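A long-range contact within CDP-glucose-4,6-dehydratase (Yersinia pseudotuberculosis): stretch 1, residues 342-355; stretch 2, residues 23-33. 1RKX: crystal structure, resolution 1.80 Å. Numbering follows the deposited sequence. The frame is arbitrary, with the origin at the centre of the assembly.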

# COMPACT_ATOMS: atom_id res chain seq x y z
N MET C 342 -30.92 3.23 -39.03
CA MET C 342 -30.03 3.33 -37.88
C MET C 342 -28.56 3.49 -38.21
O MET C 342 -27.75 3.80 -37.33
CB MET C 342 -30.27 2.15 -36.94
CG MET C 342 -31.71 2.08 -36.44
SD MET C 342 -32.36 3.70 -35.94
CE MET C 342 -31.45 3.99 -34.40
N HIS C 343 -28.18 3.28 -39.47
CA HIS C 343 -26.79 3.47 -39.84
C HIS C 343 -26.54 4.98 -39.83
O HIS C 343 -25.61 5.46 -39.19
CB HIS C 343 -26.50 2.92 -41.23
CG HIS C 343 -25.11 3.21 -41.72
ND1 HIS C 343 -24.82 4.26 -42.57
CD2 HIS C 343 -23.92 2.64 -41.41
CE1 HIS C 343 -23.52 4.32 -42.77
NE2 HIS C 343 -22.95 3.35 -42.07
N GLU C 344 -27.40 5.71 -40.53
CA GLU C 344 -27.28 7.17 -40.58
C GLU C 344 -27.56 7.79 -39.22
O GLU C 344 -26.89 8.74 -38.82
CB GLU C 344 -28.25 7.75 -41.61
CG GLU C 344 -27.89 7.44 -43.05
CD GLU C 344 -26.45 7.79 -43.37
OE1 GLU C 344 -25.99 8.88 -42.97
OE2 GLU C 344 -25.78 6.98 -44.04
N TYR C 345 -28.55 7.26 -38.51
CA TYR C 345 -28.89 7.79 -37.20
C TYR C 345 -27.70 7.68 -36.26
O TYR C 345 -27.38 8.62 -35.52
CB TYR C 345 -30.08 7.04 -36.59
CG TYR C 345 -30.62 7.69 -35.34
CD1 TYR C 345 -31.60 8.68 -35.40
CD2 TYR C 345 -30.12 7.34 -34.08
CE1 TYR C 345 -32.08 9.30 -34.25
CE2 TYR C 345 -30.59 7.95 -32.92
CZ TYR C 345 -31.58 8.93 -33.01
OH TYR C 345 -32.06 9.54 -31.88
N SER C 346 -27.02 6.53 -36.29
CA SER C 346 -25.87 6.31 -35.42
C SER C 346 -24.71 7.23 -35.79
O SER C 346 -23.97 7.69 -34.92
CB SER C 346 -25.42 4.85 -35.47
OG SER C 346 -26.44 4.01 -34.96
N ILE C 347 -24.56 7.50 -37.08
CA ILE C 347 -23.49 8.38 -37.54
C ILE C 347 -23.75 9.78 -37.00
O ILE C 347 -22.83 10.47 -36.55
CB ILE C 347 -23.44 8.46 -39.08
CG1 ILE C 347 -23.18 7.07 -39.66
CG2 ILE C 347 -22.36 9.44 -39.52
CD1 ILE C 347 -21.93 6.40 -39.15
N THR C 348 -25.01 10.20 -37.06
CA THR C 348 -25.39 11.52 -36.56
C THR C 348 -25.16 11.60 -35.05
O THR C 348 -24.77 12.64 -34.53
CB THR C 348 -26.86 11.83 -36.87
OG1 THR C 348 -27.02 11.95 -38.29
CG2 THR C 348 -27.29 13.14 -36.20
N GLU C 349 -25.40 10.49 -34.35
CA GLU C 349 -25.20 10.47 -32.90
C GLU C 349 -23.72 10.72 -32.61
O GLU C 349 -23.38 11.46 -31.70
CB GLU C 349 -25.64 9.14 -32.31
CG GLU C 349 -25.56 9.11 -30.79
CD GLU C 349 -26.84 8.63 -30.16
OE1 GLU C 349 -27.92 9.10 -30.57
OE2 GLU C 349 -26.77 7.79 -29.24
N ILE C 350 -22.86 10.08 -33.39
CA ILE C 350 -21.43 10.26 -33.22
C ILE C 350 -21.07 11.72 -33.48
O ILE C 350 -20.27 12.31 -32.76
CB ILE C 350 -20.63 9.35 -34.18
CG1 ILE C 350 -20.76 7.90 -33.71
CG2 ILE C 350 -19.17 9.79 -34.24
CD1 ILE C 350 -20.28 6.87 -34.72
N ASN C 351 -21.68 12.30 -34.51
CA ASN C 351 -21.41 13.70 -34.84
C ASN C 351 -21.88 14.62 -33.71
O ASN C 351 -21.20 15.57 -33.35
CB ASN C 351 -22.11 14.10 -36.14
CG ASN C 351 -21.48 13.45 -37.36
OD1 ASN C 351 -20.25 13.36 -37.47
ND2 ASN C 351 -22.32 13.00 -38.29
N ASN C 352 -23.06 14.32 -33.16
CA ASN C 352 -23.60 15.12 -32.06
C ASN C 352 -22.62 15.09 -30.88
O ASN C 352 -22.40 16.10 -30.22
CB ASN C 352 -24.95 14.56 -31.62
CG ASN C 352 -26.07 14.91 -32.59
OD1 ASN C 352 -27.14 14.31 -32.55
ND2 ASN C 352 -25.82 15.89 -33.45
N TYR C 353 -22.04 13.92 -30.63
CA TYR C 353 -21.09 13.77 -29.54
C TYR C 353 -19.85 14.60 -29.80
O TYR C 353 -19.42 15.38 -28.95
CB TYR C 353 -20.68 12.31 -29.38
CG TYR C 353 -19.78 12.08 -28.18
CD1 TYR C 353 -20.32 11.88 -26.91
CD2 TYR C 353 -18.39 12.10 -28.31
CE1 TYR C 353 -19.50 11.72 -25.80
CE2 TYR C 353 -17.56 11.93 -27.21
CZ TYR C 353 -18.13 11.75 -25.95
OH TYR C 353 -17.32 11.59 -24.85
N MET C 354 -19.25 14.43 -30.98
CA MET C 354 -18.05 15.18 -31.31
C MET C 354 -18.25 16.68 -31.30
O MET C 354 -17.34 17.42 -30.94
CB MET C 354 -17.49 14.75 -32.66
CG MET C 354 -16.86 13.36 -32.65
SD MET C 354 -15.55 13.22 -33.88
CE MET C 354 -16.51 12.87 -35.36
N ASN C 355 -19.44 17.13 -31.69
CA ASN C 355 -19.74 18.56 -31.73
C ASN C 355 -20.16 19.13 -30.38
O ASN C 355 -20.26 20.35 -30.23
CB ASN C 355 -20.82 18.85 -32.77
CG ASN C 355 -20.36 18.58 -34.19
OD1 ASN C 355 -19.29 19.03 -34.60
ND2 ASN C 355 -21.17 17.86 -34.95
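Stretch 2 (23-33) GWLSLWLQTMG

Stretch 2 is helical from Gly 23 to Thr 31, and the helix begins earlier in the chain. Met 32 is the first residue to leave helical angles. Gly 33 follows with a positive phi of 83°, where a CB would be jammed against the preceding carbonyl O. The helix lies across the helix of stretch 1 at a signed crossing angle of -77°, with the axes 9.9 Å apart at closest approach. The contact between the two stretches buries 618 Å², both sides summed. The backbones come nearest at Ile 350 and Trp 28, whose CA atoms are 6.6 Å apart, and at Ile 347 and Leu 27, whose CA atoms are 7.0 Å apart.

Two residues interlock at the crossing. Ile 350 points toward stretch 2 and sits among Trp 24, Leu 27, Trp 28 and Thr 31. Its rotamer is m, t. This places Ile 350 CD1 4.0 Å from Leu 27 CB and 3.6 Å from Trp 28 N. Ile 350 CG2 lies over the face of the Trp 28 five-membered ring, 3.6 Å from the centroid, in a CH-pi contact. Leu 27 is also m, t and fills the reciprocal hole among His 343, Ser 346, Ile 347 and Ile 350. Its CD1 is 3.9 Å from Ser 346 CB, and its CD2 is 3.9 Å from His 343 CD2.

The two tryptophans start sideways, but their ends come nearer stretch 1. Trp 24 has chi1 m, and its six-membered ring reaches Ser 346, with CZ3 3.5 Å from Ser 346 O. The same CZ3 is 4.0 Å from Ile 350 CG1. Both contacts are at the ring edge.

Trp 28 instead has chi1 t, with chi2 at -25°. Its indole extends along Ile 350 to Tyr 353 and Met 354. Trp 28 NE1 gives a weak hydrogen bond to Met 354 SD at 3.4 Å, with the sulfur near the ring plane. The m, t, m conformation of Met 354 places SD there, while its CG packs 3.7 Å from Trp 28 CZ2. Tyr 353, chi1 t, meets the indole obliquely, its CD2 3.7 Å from Trp 28 CH2.

Thr 31 ends the helix in the p rotamer. Its OG1 donates a hydrogen bond to Trp 28 O at 2.7 Å, which satisfies the hydroxyl within its own helix. Thr 31 CG2 lies 3.2 Å from Ile 347 CD1, unusually close for two carbons. Leu 25 and Leu 29 point away from stretch 1 and take no part.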

# COMPACT_ATOMS: atom_id res chain seq x y z
N GLY C 23 -18.94 -2.09 -32.43
CA GLY C 23 -19.73 -1.54 -33.52
C GLY C 23 -19.69 -0.03 -33.50
O GLY C 23 -19.45 0.62 -34.53
N TRP C 24 -19.92 0.57 -32.33
CA TRP C 24 -19.88 2.03 -32.26
C TRP C 24 -18.49 2.54 -32.62
O TRP C 24 -18.37 3.53 -33.34
CB TRP C 24 -20.28 2.52 -30.86
CG TRP C 24 -21.77 2.57 -30.64
CD1 TRP C 24 -22.53 1.68 -29.95
CD2 TRP C 24 -22.67 3.58 -31.13
NE1 TRP C 24 -23.86 2.06 -29.98
CE2 TRP C 24 -23.97 3.23 -30.69
CE3 TRP C 24 -22.50 4.74 -31.89
CZ2 TRP C 24 -25.10 4.00 -31.00
CZ3 TRP C 24 -23.62 5.52 -32.19
CH2 TRP C 24 -24.91 5.14 -31.74
N LEU C 25 -17.45 1.87 -32.14
CA LEU C 25 -16.09 2.29 -32.46
C LEU C 25 -15.80 2.18 -33.96
O LEU C 25 -15.22 3.09 -34.56
CB LEU C 25 -15.05 1.47 -31.69
CG LEU C 25 -13.60 1.91 -31.95
CD1 LEU C 25 -13.40 3.35 -31.49
CD2 LEU C 25 -12.62 0.99 -31.23
N SER C 26 -16.21 1.06 -34.56
CA SER C 26 -15.99 0.85 -35.99
C SER C 26 -16.71 1.91 -36.81
O SER C 26 -16.14 2.46 -37.75
CB SER C 26 -16.47 -0.55 -36.39
OG SER C 26 -15.65 -1.54 -35.78
N LEU C 27 -17.96 2.21 -36.44
CA LEU C 27 -18.73 3.23 -37.14
C LEU C 27 -18.04 4.59 -37.01
O LEU C 27 -17.96 5.35 -37.97
CB LEU C 27 -20.14 3.34 -36.56
CG LEU C 27 -21.14 2.24 -36.91
CD1 LEU C 27 -22.42 2.43 -36.09
CD2 LEU C 27 -21.44 2.28 -38.41
N TRP C 28 -17.54 4.87 -35.81
CA TRP C 28 -16.85 6.14 -35.54
C TRP C 28 -15.61 6.26 -36.42
O TRP C 28 -15.39 7.29 -37.07
CB TRP C 28 -16.45 6.22 -34.06
CG TRP C 28 -16.16 7.63 -33.58
CD1 TRP C 28 -15.78 8.70 -34.34
CD2 TRP C 28 -16.22 8.09 -32.22
NE1 TRP C 28 -15.60 9.81 -33.53
CE2 TRP C 28 -15.86 9.46 -32.23
CE3 TRP C 28 -16.55 7.49 -31.00
CZ2 TRP C 28 -15.81 10.24 -31.06
CZ3 TRP C 28 -16.50 8.26 -29.83
CH2 TRP C 28 -16.13 9.62 -29.88
N LEU C 29 -14.81 5.20 -36.44
CA LEU C 29 -13.59 5.17 -37.25
C LEU C 29 -13.93 5.36 -38.73
O LEU C 29 -13.26 6.10 -39.44
CB LEU C 29 -12.86 3.84 -37.05
CG LEU C 29 -12.20 3.64 -35.67
CD1 LEU C 29 -11.78 2.18 -35.48
CD2 LEU C 29 -11.00 4.57 -35.55
N GLN C 30 -14.98 4.67 -39.19
CA GLN C 30 -15.40 4.79 -40.58
C GLN C 30 -15.76 6.23 -40.93
O GLN C 30 -15.32 6.75 -41.96
CB GLN C 30 -16.61 3.89 -40.86
CG GLN C 30 -16.31 2.40 -40.73
CD GLN C 30 -17.54 1.53 -40.87
OE1 GLN C 30 -17.57 0.39 -40.40
NE2 GLN C 30 -18.58 2.06 -41.52
N THR C 31 -16.55 6.89 -40.08
CA THR C 31 -16.94 8.27 -40.34
C THR C 31 -15.75 9.22 -40.41
O THR C 31 -15.83 10.25 -41.07
CB THR C 31 -17.93 8.80 -39.28
OG1 THR C 31 -17.26 8.96 -38.03
CG2 THR C 31 -19.09 7.85 -39.11
N MET C 32 -14.65 8.87 -39.75
CA MET C 32 -13.48 9.73 -39.77
C MET C 32 -12.52 9.39 -40.91
O MET C 32 -11.41 9.91 -40.97
CB MET C 32 -12.75 9.67 -38.42
CG MET C 32 -13.59 10.23 -37.27
SD MET C 32 -12.65 10.53 -35.76
CE MET C 32 -12.29 8.83 -35.26
N GLY C 33 -12.95 8.51 -41.81
CA GLY C 33 -12.14 8.14 -42.96
C GLY C 33 -11.07 7.08 -42.79
O GLY C 33 -10.21 6.93 -43.65